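Local coordinates for fatty-acid-binding protein 1 (Arabidopsis thaliana, PDB 4DOO), which binds fatty acids in plastids, preferring saturated ones, and may take part in alpha-linolenic acid metabolism, at residues R104-L115 / L127-E137. Sequence-based numbering, arbitrary orientation.
Sequences RNAFQESVGNRL and LQSFTSLFKDE. With DAO (lauric acid), chain C; DAO (lauric acid), chain D.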
loop_
_atom_site.group_PDB
_atom_site.type_symbol
_atom_site.label_atom_id
_atom_site.label_comp_id
_atom_site.label_asym_id
_atom_site.label_seq_id
_atom_site.Cartn_x
_atom_site.Cartn_y
_atom_site.Cartn_z
ATOM N N ARG A 104 -14.723 6.259 6.451
ATOM C CA ARG A 104 -13.878 6.979 7.401
ATOM C C ARG A 104 -13.647 6.165 8.664
ATOM O O ARG A 104 -12.523 6.079 9.159
ATOM C CB ARG A 104 -14.502 8.333 7.751
ATOM C CG ARG A 104 -14.261 9.374 6.679
ATOM C CD ARG A 104 -15.080 10.634 6.876
ATOM N NE ARG A 104 -14.717 11.627 5.870
ATOM C CZ ARG A 104 -15.559 12.509 5.340
ATOM N NH1 ARG A 104 -16.832 12.529 5.719
ATOM N NH2 ARG A 104 -15.126 13.366 4.422
ATOM N N ASN A 105 -14.713 5.569 9.185
ATOM C CA ASN A 105 -14.598 4.752 10.386
ATOM C C ASN A 105 -13.705 3.541 10.124
ATOM O O ASN A 105 -12.932 3.132 10.990
ATOM C CB ASN A 105 -15.986 4.290 10.847
ATOM C CG ASN A 105 -16.726 5.361 11.633
ATOM O OD1 ASN A 105 -16.460 6.554 11.484
ATOM N ND2 ASN A 105 -17.672 4.936 12.467
ATOM N N ALA A 106 -13.802 2.984 8.921
ATOM C CA ALA A 106 -13.008 1.814 8.556
ATOM C C ALA A 106 -11.509 2.082 8.469
ATOM O O ALA A 106 -10.717 1.302 9.006
ATOM C CB ALA A 106 -13.507 1.226 7.237
ATOM N N PHE A 107 -11.099 3.161 7.801
ATOM C CA PHE A 107 -9.665 3.419 7.715
ATOM C C PHE A 107 -9.114 4.015 9.009
ATOM O O PHE A 107 -7.919 3.936 9.272
ATOM C CB PHE A 107 -9.302 4.276 6.478
ATOM C CG PHE A 107 -9.723 5.723 6.552
ATOM C CD1 PHE A 107 -9.144 6.595 7.471
ATOM C CD2 PHE A 107 -10.649 6.228 5.645
ATOM C CE1 PHE A 107 -9.479 7.946 7.485
ATOM C CE2 PHE A 107 -10.994 7.583 5.650
ATOM C CZ PHE A 107 -10.406 8.441 6.570
ATOM N N GLN A 108 -9.980 4.598 9.830
ATOM C CA GLN A 108 -9.511 5.142 11.098
ATOM C C GLN A 108 -9.162 3.960 11.995
ATOM O O GLN A 108 -8.212 4.018 12.778
ATOM C CB GLN A 108 -10.584 6.025 11.737
ATOM C CG GLN A 108 -10.588 7.433 11.160
ATOM C CD GLN A 108 -11.872 8.193 11.436
ATOM O OE1 GLN A 108 -11.975 9.381 11.137
ATOM N NE2 GLN A 108 -12.861 7.507 11.997
ATOM N N GLU A 109 -9.919 2.877 11.858
ATOM C CA GLU A 109 -9.674 1.673 12.640
ATOM C C GLU A 109 -8.426 0.930 12.150
ATOM O O GLU A 109 -7.534 0.618 12.941
ATOM C CB GLU A 109 -10.879 0.731 12.570
ATOM C CG GLU A 109 -10.835 -0.401 13.590
ATOM C CD GLU A 109 -12.120 -1.213 13.624
ATOM O OE1 GLU A 109 -12.407 -1.924 12.637
ATOM O OE2 GLU A 109 -12.848 -1.137 14.639
ATOM N N SER A 110 -8.362 0.651 10.849
ATOM C CA SER A 110 -7.221 -0.074 10.287
ATOM C C SER A 110 -5.912 0.697 10.455
ATOM O O SER A 110 -4.924 0.162 10.958
ATOM C CB SER A 110 -7.461 -0.378 8.802
ATOM O OG SER A 110 -7.602 0.812 8.052
ATOM N N VAL A 111 -5.903 1.956 10.035
ATOM C CA VAL A 111 -4.703 2.772 10.166
ATOM C C VAL A 111 -4.426 3.008 11.650
ATOM O O VAL A 111 -3.277 2.965 12.091
ATOM C CB VAL A 111 -4.868 4.123 9.438
ATOM C CG1 VAL A 111 -3.668 5.017 9.715
ATOM C CG2 VAL A 111 -5.005 3.884 7.933
ATOM N N GLY A 112 -5.488 3.241 12.416
ATOM C CA GLY A 112 -5.341 3.461 13.846
ATOM C C GLY A 112 -4.696 2.276 14.545
ATOM O O GLY A 112 -3.791 2.450 15.364
ATOM N N ASN A 113 -5.165 1.074 14.225
ATOM C CA ASN A 113 -4.633 -0.159 14.804
ATOM C C ASN A 113 -3.124 -0.229 14.583
ATOM O O ASN A 113 -2.366 -0.612 15.479
ATOM C CB ASN A 113 -5.323 -1.379 14.162
ATOM C CG ASN A 113 -4.667 -2.715 14.537
ATOM O OD1 ASN A 113 -3.587 -3.061 14.042
ATOM N ND2 ASN A 113 -5.327 -3.474 15.411
ATOM N N ARG A 114 -2.687 0.163 13.391
ATOM C CA ARG A 114 -1.268 0.124 13.064
ATOM C C ARG A 114 -0.458 1.228 13.732
ATOM O O ARG A 114 0.678 0.995 14.153
ATOM C CB ARG A 114 -1.082 0.159 11.545
ATOM C CG ARG A 114 -1.540 -1.118 10.839
ATOM C CD ARG A 114 -0.775 -2.340 11.339
ATOM N NE ARG A 114 -1.037 -3.543 10.551
ATOM C CZ ARG A 114 -2.168 -4.241 10.584
ATOM N NH1 ARG A 114 -3.167 -3.866 11.370
ATOM N NH2 ARG A 114 -2.298 -5.324 9.832
ATOM N N LEU A 115 -1.035 2.422 13.841
ATOM C CA LEU A 115 -0.345 3.533 14.479
ATOM C C LEU A 115 -0.015 3.239 15.942
ATOM O O LEU A 115 1.069 3.577 16.416
ATOM C CB LEU A 115 -1.182 4.811 14.389
ATOM C CG LEU A 115 -1.277 5.459 13.008
ATOM C CD1 LEU A 115 -2.187 6.675 13.067
ATOM C CD2 LEU A 115 0.119 5.854 12.538
ATOM N N LEU A 127 -3.371 10.661 13.263
ATOM C CA LEU A 127 -4.472 10.009 12.561
ATOM C C LEU A 127 -5.455 11.046 12.034
ATOM O O LEU A 127 -6.060 10.850 10.987
ATOM C CB LEU A 127 -5.210 9.030 13.483
ATOM C CG LEU A 127 -6.396 8.278 12.857
ATOM C CD1 LEU A 127 -5.923 7.447 11.666
ATOM C CD2 LEU A 127 -7.049 7.380 13.900
ATOM N N GLN A 128 -5.615 12.150 12.757
ATOM C CA GLN A 128 -6.537 13.190 12.319
ATOM C C GLN A 128 -5.992 13.940 11.107
ATOM O O GLN A 128 -6.758 14.381 10.252
ATOM C CB GLN A 128 -6.823 14.175 13.459
ATOM C CG GLN A 128 -7.837 15.255 13.104
ATOM C CD GLN A 128 -9.125 14.687 12.527
ATOM O OE1 GLN A 128 -9.784 13.847 13.145
ATOM N NE2 GLN A 128 -9.488 15.143 11.332
ATOM N N SER A 129 -4.672 14.087 11.030
ATOM C CA SER A 129 -4.069 14.780 9.895
ATOM C C SER A 129 -4.295 13.960 8.627
ATOM O O SER A 129 -4.382 14.507 7.522
ATOM C CB SER A 129 -2.567 14.995 10.124
ATOM O OG SER A 129 -1.864 13.768 10.192
ATOM N N PHE A 130 -4.386 12.643 8.791
ATOM C CA PHE A 130 -4.624 11.753 7.657
ATOM C C PHE A 130 -6.091 11.874 7.256
ATOM O O PHE A 130 -6.417 12.075 6.087
ATOM C CB PHE A 130 -4.310 10.303 8.036
ATOM C CG PHE A 130 -4.547 9.321 6.923
ATOM C CD1 PHE A 130 -3.804 9.386 5.747
ATOM C CD2 PHE A 130 -5.520 8.333 7.046
ATOM C CE1 PHE A 130 -4.026 8.479 4.705
ATOM C CE2 PHE A 130 -5.750 7.422 6.014
ATOM C CZ PHE A 130 -5.000 7.497 4.841
ATOM N N THR A 131 -6.972 11.756 8.242
ATOM C CA THR A 131 -8.410 11.862 8.016
ATOM C C THR A 131 -8.770 13.160 7.290
ATOM O O THR A 131 -9.574 13.158 6.354
ATOM C CB THR A 131 -9.180 11.832 9.357
ATOM O OG1 THR A 131 -8.959 10.575 10.007
ATOM C CG2 THR A 131 -10.679 12.024 9.122
ATOM N N SER A 132 -8.171 14.264 7.730
ATOM C CA SER A 132 -8.436 15.573 7.144
ATOM C C SER A 132 -8.153 15.649 5.648
ATOM O O SER A 132 -8.680 16.520 4.957
ATOM C CB SER A 132 -7.628 16.656 7.870
ATOM O OG SER A 132 -8.034 16.769 9.223
ATOM N N LEU A 133 -7.318 14.748 5.145
ATOM C CA LEU A 133 -6.999 14.745 3.724
ATOM C C LEU A 133 -8.247 14.459 2.890
ATOM O O LEU A 133 -8.332 14.857 1.725
ATOM C CB LEU A 133 -5.928 13.692 3.418
ATOM C CG LEU A 133 -4.535 13.865 4.036
ATOM C CD1 LEU A 133 -3.655 12.689 3.628
ATOM C CD2 LEU A 133 -3.913 15.179 3.576
ATOM N N PHE A 134 -9.220 13.781 3.488
ATOM C CA PHE A 134 -10.445 13.435 2.769
ATOM C C PHE A 134 -11.668 14.199 3.267
ATOM O O PHE A 134 -12.804 13.783 3.034
ATOM C CB PHE A 134 -10.711 11.931 2.877
ATOM C CG PHE A 134 -9.490 11.083 2.662
ATOM C CD1 PHE A 134 -8.632 10.797 3.720
ATOM C CD2 PHE A 134 -9.179 10.593 1.399
ATOM C CE1 PHE A 134 -7.481 10.037 3.524
ATOM C CE2 PHE A 134 -8.029 9.831 1.192
ATOM C CZ PHE A 134 -7.180 9.554 2.255
ATOM N N LYS A 135 -11.432 15.322 3.937
ATOM C CA LYS A 135 -12.515 16.136 4.483
ATOM C C LYS A 135 -13.486 16.688 3.435
ATOM O O LYS A 135 -14.647 16.945 3.744
ATOM C CB LYS A 135 -11.934 17.296 5.296
ATOM C CG LYS A 135 -11.041 18.227 4.490
ATOM C CD LYS A 135 -10.407 19.301 5.369
ATOM C CE LYS A 135 -11.458 20.210 5.987
ATOM N NZ LYS A 135 -12.264 20.912 4.948
ATOM N N ASP A 136 -13.016 16.861 2.203
ATOM C CA ASP A 136 -13.857 17.409 1.139
ATOM C C ASP A 136 -14.534 16.376 0.242
ATOM O O ASP A 136 -15.165 16.732 -0.753
ATOM C CB ASP A 136 -13.046 18.371 0.266
ATOM C CG ASP A 136 -12.516 19.556 1.046
ATOM O OD1 ASP A 136 -13.309 20.184 1.776
ATOM O OD2 ASP A 136 -11.310 19.860 0.924
ATOM N N GLU A 137 -14.405 15.102 0.588
ATOM C CA GLU A 137 -15.017 14.046 -0.206
ATOM C C GLU A 137 -16.403 13.716 0.322
ATOM O O GLU A 137 -16.575 13.487 1.519
ATOM C CB GLU A 137 -14.141 12.792 -0.173
ATOM C CG GLU A 137 -12.696 13.071 -0.538
ATOM C CD GLU A 137 -12.563 13.705 -1.911
ATOM O OE1 GLU A 137 -11.530 14.355 -2.170
ATOM O OE2 GLU A 137 -13.491 13.545 -2.735
HETATM O O1 DAO C . -8.984 0.118 5.706
HETATM O O2 DAO C . -8.585 -0.474 3.620
HETATM C C1 DAO C . -8.325 0.204 4.642
HETATM C C2 DAO C . -7.173 1.182 4.583
HETATM C C3 DAO C . -7.517 2.329 3.648
HETATM C C4 DAO C . -6.453 3.434 3.713
HETATM C C5 DAO C . -6.630 4.435 2.569
HETATM C C6 DAO C . -7.714 5.461 2.888
HETATM C C7 DAO C . -8.334 6.025 1.620
HETATM C C8 DAO C . -9.679 6.661 1.935
HETATM C C9 DAO C . -10.398 7.089 0.668
HETATM C C10 DAO C . -11.704 7.798 1.012
HETATM C C11 DAO C . -12.069 8.810 -0.068
HETATM C C12 DAO C . -13.463 9.354 0.158
HETATM O O1 DAO D . -21.926 -3.921 4.761
HETATM O O2 DAO D . -21.916 -2.317 3.253
HETATM C C1 DAO D . -21.324 -3.148 3.980
HETATM C C2 DAO D . -19.815 -3.224 3.912
HETATM C C3 DAO D . -19.196 -2.139 4.788
HETATM C C4 DAO D . -18.045 -1.446 4.067
HETATM C C5 DAO D . -16.706 -1.805 4.704
HETATM C C6 DAO D . -15.852 -0.562 4.912
HETATM C C7 DAO D . -14.493 -0.707 4.235
HETATM C C8 DAO D . -13.975 0.648 3.773
HETATM C C9 DAO D . -12.460 0.642 3.602
HETATM C C10 DAO D . -12.073 1.164 2.219
HETATM C C11 DAO D . -11.314 2.480 2.312
HETATM C C12 DAO D . -11.131 3.098 0.941
HETATM O O HOH W 1 -12.265 13.010 6.110
HETATM O O HOH W 2 -18.143 14.467 3.718
#
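R104 reaches over to the turn that follows helix 124-131 and gives one N-H to a backbone carbonyl, NH2 lying 2.7 Å from F134 O. The oxygen is almost in the guanidinium plane, and the bond is moderately straight. Arginine suits this place because its chain, extended from CG to NE, spans the gap and still makes a weak bond from NE to a water that donates to T131 O, and a bond from NH1 to a second water that donates to E137 O. F134 O also accepts E137 N from the opposite face of its plane, within the type I turn F134-E137. One helical turn on, F107 takes chi1 71°, its CG between backbone N and carbonyl carbon, which swings the ring between the second segment and a lauric acid. F130 points its edge at the F107 face, F130 CE2 3.8 Å from F107 CD1, an offset edge-to-face pair with planes at 83°; F134 meets the ring obliquely, completing an aromatic cluster. CD2 of F107 lies 3.9 Å from C8 of the fatty acid, whose chain also runs over one face of F134. An alanine in place of F107 would probably leave the F130 edge without its facing ring and this part of the acyl chain with one wall fewer. The extended chain of Q108 crosses T131 at about a right angle, Q108 OE1 3.4 Å from T131 OG1, so two polar groups meet at the partly exposed edge beside the aromatic cluster. S110 turns to the pocket instead, its OG donating to O1 of the same lauric acid (2.8 Å), a carboxylate also bound by R30 and Y43. Further along, L127 is a knob among Q108, V111, G112 and L115, its CD1 3.8 Å from V111 CG1 and its CD2 against the Q108 carbonyl oxygen. The two helices of this chalcone-isomerase fold run roughly antiparallel (144°). L115 packs on helix 171-182, while F130 and F134 touch strand 155-160, so the pair walls the fatty-acid pocket beside the sheet.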